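Local atomic coordinates of NAD(P)H-flavin oxidoreductase (Agrobacterium tumefaciens str. C58, PDB entry 2FRE), a protein that binds flavin mononucleotide and, as a member of the nitroreductase family, probably uses it to pass electrons from NAD(P)H to an acceptor. Residues E72-N78 and M135-F139; A85-V91 and V159-T163; P23-S29 and W81-S86. One frame throughout, in Å; residues are numbered along the deposited sequence.

Contact 1: residues E72-N78 and M135-F139; sequences ELLMEGN and MGGIF. With FMN (flavin mononucleotide), chain C.
Two nearly straight backbone hydrogen bonds tie residues 72-78 to residues 135-139: Phe-139 N donates to Leu-73 O at 2.9 Å and Met-75 N to Gly-137 O at 3.0 Å. They flank a single backbone bridge, Leu-74 with Ile-138, whose CA atoms are 4.2 Å apart; both residues have extended phi/psi (-92/154 and -145/157). Gly-137, at -77/74, is the centre of an inverse gamma turn, which directs its carbonyl to Met-75 and its amide to the cofactor. The FMN takes hydrogen bonds from Gly-136 N to N5 (2.8 Å) and from Gly-137 N to O4 (3.0 Å). A CB on Gly-137 would collide with the Asn-78 side chain.

Met-75, a selenomethionine at the N-cap of helix 76-82 with an m,t,t side chain, lays CG over one face of the Phe-139 ring (m), 4.1 Å from its centroid, a CH-pi contact; its SE lies obliquely 5.4 Å from the same centroid, a Met-aromatic contact. Deeper, Leu-74 (m,t) brings CD2 to 3.8 Å from both Met-135 CE and Ile-138 CG2, while Leu-88 and Phe-90 of strand 87-98 touch Leu-74 as well. The backbone amides of Gly-136 and Gly-137, carried by the loop after strand 131-135, form the N5/O4 side of the isoalloxazine pocket of this nitroreductase-family protein.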
loop_
_atom_site.group_PDB
_atom_site.type_symbol
_atom_site.label_atom_id
_atom_site.label_comp_id
_atom_site.label_asym_id
_atom_site.label_seq_id
_atom_site.Cartn_x
_atom_site.Cartn_y
_atom_site.Cartn_z
ATOM N N GLU A 72 11.818 17.552 14.591
ATOM C CA GLU A 72 11.712 17.326 16.037
ATOM C C GLU A 72 10.438 16.572 16.407
ATOM O O GLU A 72 10.303 16.141 17.553
ATOM C CB GLU A 72 11.865 18.635 16.816
ATOM C CG GLU A 72 10.659 19.518 16.815
ATOM C CD GLU A 72 10.932 20.871 17.448
ATOM O OE1 GLU A 72 11.421 20.929 18.608
ATOM O OE2 GLU A 72 10.632 21.879 16.778
ATOM N N LEU A 73 9.533 16.409 15.425
ATOM C CA LEU A 73 8.338 15.583 15.533
ATOM C C LEU A 73 8.640 14.089 15.345
ATOM O O LEU A 73 7.783 13.245 15.587
ATOM C CB LEU A 73 7.272 16.020 14.526
ATOM C CG LEU A 73 6.575 17.357 14.833
ATOM C CD1 LEU A 73 5.674 17.753 13.666
ATOM C CD2 LEU A 73 5.795 17.271 16.118
ATOM N N LEU A 74 9.863 13.774 14.944
ATOM C CA LEU A 74 10.347 12.396 14.947
ATOM C C LEU A 74 11.033 12.126 16.272
ATOM O O LEU A 74 11.572 13.050 16.908
ATOM C CB LEU A 74 11.367 12.181 13.834
ATOM C CG LEU A 74 11.043 12.817 12.482
ATOM C CD1 LEU A 74 12.221 12.653 11.529
ATOM C CD2 LEU A 74 9.774 12.216 11.951
HETATM N N MSE A 75 11.044 10.857 16.671
HETATM C CA MSE A 75 11.819 10.437 17.835
HETATM C C MSE A 75 13.306 10.534 17.558
HETATM O O MSE A 75 13.731 10.522 16.402
HETATM C CB MSE A 75 11.418 9.038 18.280
HETATM C CG MSE A 75 10.019 9.040 18.807
HETATM SE SE MSE A 75 9.365 7.294 19.342
HETATM C CE MSE A 75 7.530 7.862 19.953
ATOM N N GLU A 76 14.072 10.665 18.642
ATOM C CA GLU A 76 15.499 11.011 18.609
ATOM C C GLU A 76 16.287 10.089 17.697
ATOM O O GLU A 76 17.118 10.548 16.913
ATOM C CB GLU A 76 16.087 10.960 20.028
ATOM C CG GLU A 76 17.623 11.029 20.104
ATOM C CD GLU A 76 18.159 11.114 21.545
ATOM O OE1 GLU A 76 19.394 11.314 21.716
ATOM O OE2 GLU A 76 17.356 10.985 22.509
ATOM N N GLY A 77 16.021 8.791 17.818
ATOM C CA GLY A 77 16.690 7.777 17.021
ATOM C C GLY A 77 16.528 8.035 15.540
ATOM O O GLY A 77 17.501 8.050 14.801
ATOM N N ASN A 78 15.293 8.242 15.106
ATOM C CA ASN A 78 15.028 8.567 13.704
ATOM C C ASN A 78 15.596 9.923 13.294
ATOM O O ASN A 78 16.096 10.062 12.176
ATOM C CB ASN A 78 13.528 8.532 13.388
ATOM C CG ASN A 78 12.961 7.122 13.333
ATOM O OD1 ASN A 78 11.776 6.907 13.645
ATOM N ND2 ASN A 78 13.778 6.165 12.914
HETATM N N MSE A 135 8.425 5.762 8.689
HETATM C CA MSE A 135 8.749 5.856 10.115
HETATM C C MSE A 135 7.514 5.847 11.013
HETATM O O MSE A 135 6.598 6.641 10.838
HETATM C CB MSE A 135 9.589 7.118 10.414
HETATM C CG MSE A 135 10.877 7.205 9.633
HETATM SE SE MSE A 135 11.709 8.957 9.943
HETATM C CE MSE A 135 10.383 10.027 8.923
ATOM N N GLY A 136 7.495 4.943 11.989
ATOM C CA GLY A 136 6.496 4.965 13.053
ATOM C C GLY A 136 7.028 5.533 14.357
ATOM O O GLY A 136 6.242 5.847 15.265
ATOM N N GLY A 137 8.350 5.682 14.457
ATOM C CA GLY A 137 8.998 6.294 15.605
ATOM C C GLY A 137 8.839 7.808 15.549
ATOM O O GLY A 137 9.774 8.536 15.234
ATOM N N ILE A 138 7.627 8.258 15.840
ATOM C CA ILE A 138 7.229 9.649 15.673
ATOM C C ILE A 138 6.259 10.016 16.784
ATOM O O ILE A 138 5.608 9.139 17.349
ATOM C CB ILE A 138 6.524 9.869 14.311
ATOM C CG1 ILE A 138 5.203 9.091 14.224
ATOM C CG2 ILE A 138 7.423 9.458 13.140
ATOM C CD1 ILE A 138 4.538 9.230 12.877
ATOM N N PHE A 139 6.146 11.310 17.085
ATOM C CA PHE A 139 5.253 11.771 18.148
ATOM C C PHE A 139 3.887 12.123 17.541
ATOM O O PHE A 139 3.668 13.259 17.131
ATOM C CB PHE A 139 5.864 12.992 18.855
ATOM C CG PHE A 139 7.194 12.733 19.518
ATOM C CD1 PHE A 139 7.270 12.035 20.712
ATOM C CD2 PHE A 139 8.357 13.247 18.985
ATOM C CE1 PHE A 139 8.484 11.826 21.336
ATOM C CE2 PHE A 139 9.573 13.031 19.588
ATOM C CZ PHE A 139 9.636 12.328 20.775
HETATM N N1 FMN C . 12.573 2.413 9.942
HETATM C C2 FMN C . 13.244 3.102 10.951
HETATM O O2 FMN C . 14.479 3.162 10.942
HETATM N N3 FMN C . 12.543 3.704 11.981
HETATM C C4 FMN C . 11.176 3.664 12.038
HETATM O O4 FMN C . 10.577 4.403 12.845
HETATM C C4A FMN C . 10.499 2.969 11.013
HETATM N N5 FMN C . 9.117 2.896 11.027
HETATM C C5A FMN C . 8.464 2.275 9.974
HETATM C C6 FMN C . 7.080 2.240 9.976
HETATM C C7 FMN C . 6.392 1.638 8.943
HETATM C C7M FMN C . 4.969 2.093 8.768
HETATM C C8 FMN C . 7.083 1.032 7.888
HETATM C C8M FMN C . 6.426 0.878 6.537
HETATM C C9 FMN C . 8.472 1.060 7.878
HETATM C C9A FMN C . 9.168 1.667 8.941
HETATM N N10 FMN C . 10.546 1.684 8.947
HETATM C C10 FMN C . 11.205 2.353 9.972
HETATM C "C1'" FMN C . 11.348 0.954 7.899
HETATM C "C2'" FMN C . 11.147 -0.559 7.869
HETATM O "O2'" FMN C . 11.909 -1.223 8.871
HETATM C "C3'" FMN C . 11.477 -1.096 6.479
HETATM O "O3'" FMN C . 10.555 -0.570 5.532
HETATM C "C4'" FMN C . 11.482 -2.620 6.464
HETATM O "O4'" FMN C . 12.534 -3.120 7.273
HETATM C "C5'" FMN C . 11.610 -3.212 5.065
HETATM O "O5'" FMN C . 12.819 -2.800 4.448
HETATM P P FMN C . 12.815 -2.050 3.024
HETATM O O1P FMN C . 12.391 -3.086 1.997
HETATM O O2P FMN C . 11.795 -0.923 3.050
HETATM O O3P FMN C . 14.210 -1.528 2.810
#

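Contact 2: residues A85-V91 and V159-T163; sequences ASVLLFV and VAIGT
Strands 87-91 and 159-162 run antiparallel in the central sheet, their short axes 4.9 Å apart at closest and 155° between directions. Val-87 with Ile-161 and Leu-89 with Val-159 are hydrogen-bonded pairs (CA-CA 5.2 Å); between them, Leu-88 and Ala-160 form a non-hydrogen-bonded pair, with Leu-88 CA 4.7 Å from Ala-160 CA. The ladder comprises Ile-161 N to Val-87 O (3.0 Å), Leu-89 N to Val-159 O (2.9 Å) and Val-159 N to Leu-89 O (2.7 Å). At its start Ser-86 N (2.8 Å) and Val-87 N (3.0 Å) both donate to Ile-161 O, a classic beta bulge with Ser-86 at -88/-29.

On the face of Val-87, Leu-89, Val-159 and Ile-161, Leu-89 (p,p) fits between two neighbours: its CD1 lies 3.7 Å from Val-159 CB and its CD2 3.9 Å from Ile-161 CD1. Val-91 CG2 abuts Val-159 CG2 at 3.8 Å. Helices 33-44 and 110-127 cover this face through Leu-36, Leu-40, Trp-118 and Leu-121. On the other face the small Ala-160 provides a hollow, with its CB 3.8 Å from Leu-88 CD2 (m,t) and 3.9 Å from Ala-85 CB; Met-135 also fills it.

Polar side chains appear at the bulged end, where two waters link Ser-86 OG to Thr-163 N and OG1, and Ser-86 OG donates to Ser-29 O. Chemically, the contact combines main-chain hydrogen bonding with aliphatic surfaces on both faces, as expected of a hydrophobic sheet core.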
loop_
_atom_site.group_PDB
_atom_site.type_symbol
_atom_site.label_atom_id
_atom_site.label_comp_id
_atom_site.label_asym_id
_atom_site.label_seq_id
_atom_site.Cartn_x
_atom_site.Cartn_y
_atom_site.Cartn_z
ATOM N N ALA A 85 17.610 13.962 5.240
ATOM C CA ALA A 85 16.791 13.683 4.082
ATOM C C ALA A 85 16.465 14.995 3.364
ATOM O O ALA A 85 16.689 16.082 3.897
ATOM C CB ALA A 85 15.516 12.986 4.503
ATOM N N SER A 86 15.933 14.871 2.153
ATOM C CA SER A 86 15.595 16.023 1.329
ATOM C C SER A 86 14.189 16.545 1.605
ATOM O O SER A 86 13.920 17.731 1.405
ATOM C CB SER A 86 15.706 15.663 -0.159
ATOM O OG SER A 86 17.041 15.498 -0.549
ATOM N N VAL A 87 13.306 15.646 2.031
ATOM C CA VAL A 87 11.905 15.934 2.300
ATOM C C VAL A 87 11.487 15.096 3.500
ATOM O O VAL A 87 11.901 13.945 3.624
ATOM C CB VAL A 87 11.017 15.555 1.063
ATOM C CG1 VAL A 87 9.542 15.611 1.400
ATOM C CG2 VAL A 87 11.326 16.443 -0.119
ATOM N N LEU A 88 10.690 15.689 4.389
ATOM C CA LEU A 88 9.985 14.957 5.421
ATOM C C LEU A 88 8.491 15.219 5.238
ATOM O O LEU A 88 8.081 16.343 4.923
ATOM C CB LEU A 88 10.435 15.382 6.822
ATOM C CG LEU A 88 11.828 14.909 7.241
ATOM C CD1 LEU A 88 12.319 15.653 8.452
ATOM C CD2 LEU A 88 11.811 13.446 7.528
ATOM N N LEU A 89 7.682 14.181 5.445
ATOM C CA LEU A 89 6.250 14.328 5.398
ATOM C C LEU A 89 5.558 13.306 6.293
ATOM O O LEU A 89 6.157 12.313 6.694
ATOM C CB LEU A 89 5.749 14.200 3.946
ATOM C CG LEU A 89 5.935 12.863 3.212
ATOM C CD1 LEU A 89 4.821 11.863 3.517
ATOM C CD2 LEU A 89 5.975 13.100 1.700
ATOM N N PHE A 90 4.293 13.568 6.591
ATOM C CA PHE A 90 3.475 12.648 7.354
ATOM C C PHE A 90 2.295 12.191 6.503
ATOM O O PHE A 90 1.612 12.989 5.829
ATOM C CB PHE A 90 3.075 13.266 8.704
ATOM C CG PHE A 90 4.259 13.608 9.550
ATOM C CD1 PHE A 90 4.910 12.614 10.296
ATOM C CD2 PHE A 90 4.785 14.886 9.537
ATOM C CE1 PHE A 90 6.040 12.914 11.046
ATOM C CE2 PHE A 90 5.922 15.199 10.271
ATOM C CZ PHE A 90 6.561 14.209 11.027
ATOM N N VAL A 91 2.100 10.880 6.507
ATOM C CA VAL A 91 0.976 10.267 5.852
ATOM C C VAL A 91 -0.161 10.145 6.866
ATOM O O VAL A 91 -0.013 9.561 7.926
ATOM C CB VAL A 91 1.302 8.886 5.272
ATOM C CG1 VAL A 91 0.062 8.319 4.592
ATOM C CG2 VAL A 91 2.467 8.959 4.305
ATOM N N VAL A 159 7.516 9.935 6.700
ATOM C CA VAL A 159 8.282 9.490 5.549
ATOM C C VAL A 159 9.411 10.458 5.293
ATOM O O VAL A 159 9.183 11.667 5.180
ATOM C CB VAL A 159 7.412 9.401 4.283
ATOM C CG1 VAL A 159 8.233 8.921 3.114
ATOM C CG2 VAL A 159 6.222 8.469 4.513
ATOM N N ALA A 160 10.619 9.909 5.212
ATOM C CA ALA A 160 11.813 10.634 4.821
ATOM C C ALA A 160 12.150 10.221 3.377
ATOM O O ALA A 160 12.156 9.017 3.049
ATOM C CB ALA A 160 12.942 10.281 5.737
ATOM N N ILE A 161 12.396 11.216 2.523
ATOM C CA ILE A 161 12.763 10.988 1.138
ATOM C C ILE A 161 14.013 11.781 0.790
ATOM O O ILE A 161 14.150 12.935 1.180
ATOM C CB ILE A 161 11.653 11.408 0.148
ATOM C CG1 ILE A 161 10.252 11.097 0.699
ATOM C CG2 ILE A 161 11.889 10.700 -1.208
ATOM C CD1 ILE A 161 9.095 11.684 -0.149
ATOM N N GLY A 162 14.921 11.153 0.049
ATOM C CA GLY A 162 16.163 11.804 -0.315
ATOM C C GLY A 162 16.993 10.983 -1.268
ATOM O O GLY A 162 16.543 9.961 -1.815
ATOM N N THR A 163 18.209 11.455 -1.478
ATOM C CA THR A 163 19.153 10.819 -2.367
ATOM C C THR A 163 20.209 10.086 -1.553
ATOM O O THR A 163 20.852 10.674 -0.676
ATOM C CB THR A 163 19.815 11.853 -3.267
ATOM O OG1 THR A 163 18.804 12.503 -4.057
ATOM C CG2 THR A 163 20.842 11.202 -4.179
HETATM O O HOH W 1 18.914 13.521 0.336
HETATM O O HOH W 2 17.521 14.642 -3.009
#

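Contact 3: residues P23-S29 and W81-S86; sequences PRAFDGS and WAKNAS. With FMN (flavin mononucleotide), chain C.
An Asx turn in the loop 23-29 faces a type I beta turn, Ala-82 to Ala-85, where helix 76-82 gives way to strand 87-98; the loop belongs to the nitroreductase-family region and reaches the FMN pocket. Arg-24 has chi1 to chi3 m,t,t, an extended side chain that runs across the indole of Trp-81 (chi1 p, chi2 -91°). Its CD sits over the ring face, 3.6 Å from the centroid of the five-membered ring, a CH-pi contact, and carries the guanidinium on to the flavin, where NE (3.1 Å) and NH2 (2.7 Å) both donate to FMN O2.

Phe-26 (m) lies edge to edge with the same indole, CE2 to Trp-81 CZ3 4.0 Å, and its CD2 is 4.1 Å from Ala-85 CB. Water 3 bridges Arg-24 O, Phe-26 N and Trp-81 O. Asp-27 (p) turns OD1 across Gly-28, whose positive phi (75/10) suits glycine, to accept from Ser-29 N at 3.0 Å and from Ser-29 OG at 2.6 Å, with Ser-29 at chi1 p. The m rotamer of Ser-86 completes the closure: its OG donates to Ser-29 O in a very short hydrogen bond of 2.5 Å.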
loop_
_atom_site.group_PDB
_atom_site.type_symbol
_atom_site.label_atom_id
_atom_site.label_comp_id
_atom_site.label_asym_id
_atom_site.label_seq_id
_atom_site.Cartn_x
_atom_site.Cartn_y
_atom_site.Cartn_z
ATOM N N PRO A 23 16.977 2.890 2.866
ATOM C CA PRO A 23 18.223 3.215 3.519
ATOM C C PRO A 23 18.067 4.422 4.434
ATOM O O PRO A 23 16.998 5.037 4.475
ATOM C CB PRO A 23 19.147 3.561 2.350
ATOM C CG PRO A 23 18.223 4.165 1.349
ATOM C CD PRO A 23 16.959 3.347 1.465
ATOM N N ARG A 24 19.143 4.757 5.140
ATOM C CA ARG A 24 19.154 5.878 6.082
ATOM C C ARG A 24 20.201 6.945 5.745
ATOM O O ARG A 24 20.155 8.027 6.332
ATOM C CB ARG A 24 19.391 5.367 7.516
ATOM C CG ARG A 24 18.251 4.529 8.028
ATOM C CD ARG A 24 18.443 4.036 9.417
ATOM N NE ARG A 24 17.309 3.199 9.760
ATOM C CZ ARG A 24 17.193 1.908 9.462
ATOM N NH1 ARG A 24 18.186 1.257 8.873
ATOM N NH2 ARG A 24 16.082 1.254 9.781
ATOM N N ALA A 25 21.135 6.648 4.834
ATOM C CA ALA A 25 22.214 7.612 4.503
ATOM C C ALA A 25 21.763 8.534 3.376
ATOM O O ALA A 25 21.789 8.149 2.215
ATOM C CB ALA A 25 23.495 6.904 4.140
ATOM N N PHE A 26 21.353 9.751 3.738
ATOM C CA PHE A 26 20.851 10.728 2.779
ATOM C C PHE A 26 21.813 11.901 2.671
ATOM O O PHE A 26 22.499 12.259 3.643
ATOM C CB PHE A 26 19.436 11.193 3.148
ATOM C CG PHE A 26 18.408 10.133 3.003
ATOM C CD1 PHE A 26 18.099 9.605 1.753
ATOM C CD2 PHE A 26 17.760 9.621 4.122
ATOM C CE1 PHE A 26 17.143 8.601 1.627
ATOM C CE2 PHE A 26 16.818 8.613 3.994
ATOM C CZ PHE A 26 16.500 8.114 2.747
ATOM N N ASP A 27 21.869 12.485 1.475
ATOM C CA ASP A 27 22.884 13.497 1.182
ATOM C C ASP A 27 22.500 14.934 1.543
ATOM O O ASP A 27 23.323 15.835 1.407
ATOM C CB ASP A 27 23.351 13.392 -0.282
ATOM C CG ASP A 27 22.351 13.952 -1.302
ATOM O OD1 ASP A 27 21.203 14.342 -0.959
ATOM O OD2 ASP A 27 22.741 13.986 -2.495
ATOM N N GLY A 28 21.262 15.148 1.987
ATOM C CA GLY A 28 20.838 16.464 2.478
ATOM C C GLY A 28 20.610 17.490 1.387
ATOM O O GLY A 28 20.424 18.663 1.682
ATOM N N SER A 29 20.605 17.046 0.134
ATOM C CA SER A 29 20.465 17.948 -1.013
ATOM C C SER A 29 19.021 18.384 -1.156
ATOM O O SER A 29 18.126 17.698 -0.672
ATOM C CB SER A 29 20.919 17.250 -2.288
ATOM O OG SER A 29 20.138 16.095 -2.534
ATOM N N TRP A 81 19.283 10.377 11.520
ATOM C CA TRP A 81 19.537 10.174 10.092
ATOM C C TRP A 81 18.541 10.911 9.213
ATOM O O TRP A 81 18.914 11.409 8.160
ATOM C CB TRP A 81 19.561 8.668 9.739
ATOM C CG TRP A 81 18.343 7.919 10.134
ATOM C CD1 TRP A 81 18.127 7.277 11.320
ATOM C CD2 TRP A 81 17.166 7.727 9.356
ATOM N NE1 TRP A 81 16.898 6.697 11.328
ATOM C CE2 TRP A 81 16.273 6.961 10.140
ATOM C CE3 TRP A 81 16.768 8.138 8.080
ATOM C CZ2 TRP A 81 15.010 6.599 9.694
ATOM C CZ3 TRP A 81 15.503 7.773 7.631
ATOM C CH2 TRP A 81 14.635 7.022 8.440
ATOM N N ALA A 82 17.279 10.972 9.634
ATOM C CA ALA A 82 16.229 11.601 8.826
ATOM C C ALA A 82 16.398 13.122 8.660
ATOM O O ALA A 82 15.854 13.707 7.723
ATOM C CB ALA A 82 14.868 11.280 9.386
ATOM N N LYS A 83 17.145 13.750 9.560
ATOM C CA LYS A 83 17.400 15.182 9.474
ATOM C C LYS A 83 18.202 15.527 8.246
ATOM O O LYS A 83 18.274 16.690 7.887
ATOM C CB LYS A 83 18.117 15.699 10.721
ATOM C CG LYS A 83 19.537 15.211 10.921
ATOM C CD LYS A 83 19.940 15.464 12.351
ATOM C CE LYS A 83 21.344 15.043 12.657
ATOM N NZ LYS A 83 21.681 15.365 14.098
ATOM N N ASN A 84 18.819 14.523 7.625
ATOM C CA ASN A 84 19.614 14.723 6.421
ATOM C C ASN A 84 18.895 14.317 5.127
ATOM O O ASN A 84 19.480 14.356 4.047
ATOM C CB ASN A 84 20.958 14.001 6.575
ATOM C CG ASN A 84 21.831 14.631 7.650
ATOM O OD1 ASN A 84 21.829 15.846 7.826
ATOM N ND2 ASN A 84 22.560 13.809 8.388
ATOM N N ALA A 85 17.610 13.962 5.240
ATOM C CA ALA A 85 16.791 13.683 4.082
ATOM C C ALA A 85 16.465 14.995 3.364
ATOM O O ALA A 85 16.689 16.082 3.897
ATOM C CB ALA A 85 15.516 12.986 4.503
ATOM N N SER A 86 15.933 14.871 2.153
ATOM C CA SER A 86 15.595 16.023 1.329
ATOM C C SER A 86 14.189 16.545 1.605
ATOM O O SER A 86 13.920 17.731 1.405
ATOM C CB SER A 86 15.706 15.663 -0.159
ATOM O OG SER A 86 17.041 15.498 -0.549
HETATM N N1 FMN C . 12.573 2.413 9.942
HETATM C C2 FMN C . 13.244 3.102 10.951
HETATM O O2 FMN C . 14.479 3.162 10.942
HETATM N N3 FMN C . 12.543 3.704 11.981
HETATM C C4 FMN C . 11.176 3.664 12.038
HETATM O O4 FMN C . 10.577 4.403 12.845
HETATM C C4A FMN C . 10.499 2.969 11.013
HETATM N N5 FMN C . 9.117 2.896 11.027
HETATM C C5A FMN C . 8.464 2.275 9.974
HETATM C C6 FMN C . 7.080 2.240 9.976
HETATM C C7 FMN C . 6.392 1.638 8.943
HETATM C C7M FMN C . 4.969 2.093 8.768
HETATM C C8 FMN C . 7.083 1.032 7.888
HETATM C C8M FMN C . 6.426 0.878 6.537
HETATM C C9 FMN C . 8.472 1.060 7.878
HETATM C C9A FMN C . 9.168 1.667 8.941
HETATM N N10 FMN C . 10.546 1.684 8.947
HETATM C C10 FMN C . 11.205 2.353 9.972
HETATM C "C1'" FMN C . 11.348 0.954 7.899
HETATM C "C2'" FMN C . 11.147 -0.559 7.869
HETATM O "O2'" FMN C . 11.909 -1.223 8.871
HETATM C "C3'" FMN C . 11.477 -1.096 6.479
HETATM O "O3'" FMN C . 10.555 -0.570 5.532
HETATM C "C4'" FMN C . 11.482 -2.620 6.464
HETATM O "O4'" FMN C . 12.534 -3.120 7.273
HETATM C "C5'" FMN C . 11.610 -3.212 5.065
HETATM O "O5'" FMN C . 12.819 -2.800 4.448
HETATM P P FMN C . 12.815 -2.050 3.024
HETATM O O1P FMN C . 12.391 -3.086 1.997
HETATM O O2P FMN C . 11.795 -0.923 3.050
HETATM O O3P FMN C . 14.210 -1.528 2.810
HETATM O O HOH W 3 21.119 10.361 6.735
HETATM O O HOH W 1 18.914 13.521 0.336
HETATM O O HOH W 2 17.521 14.642 -3.009
#

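How the contacts relate
Contact 2 is the buried core, whereas contacts 1 and 3 are partly exposed and supply residues to the FMN pocket. Contacts 1 and 3 both use helix 76-82, contact 1 at its start and contact 3 at its end; contacts 2 and 3 share Ala-85 and Ser-86, where the chain enters strand 87-98, as well as two waters. Their chemistry differs accordingly: beta pairing and aliphatic packing in contact 2, backbone amides toward flavin N5 and O4 in contact 1, a charged side chain toward O2 in contact 3. Met-135 joins all three, its CE packing on Leu-88 and Ala-160 and its SE on Trp-81 and Ala-82.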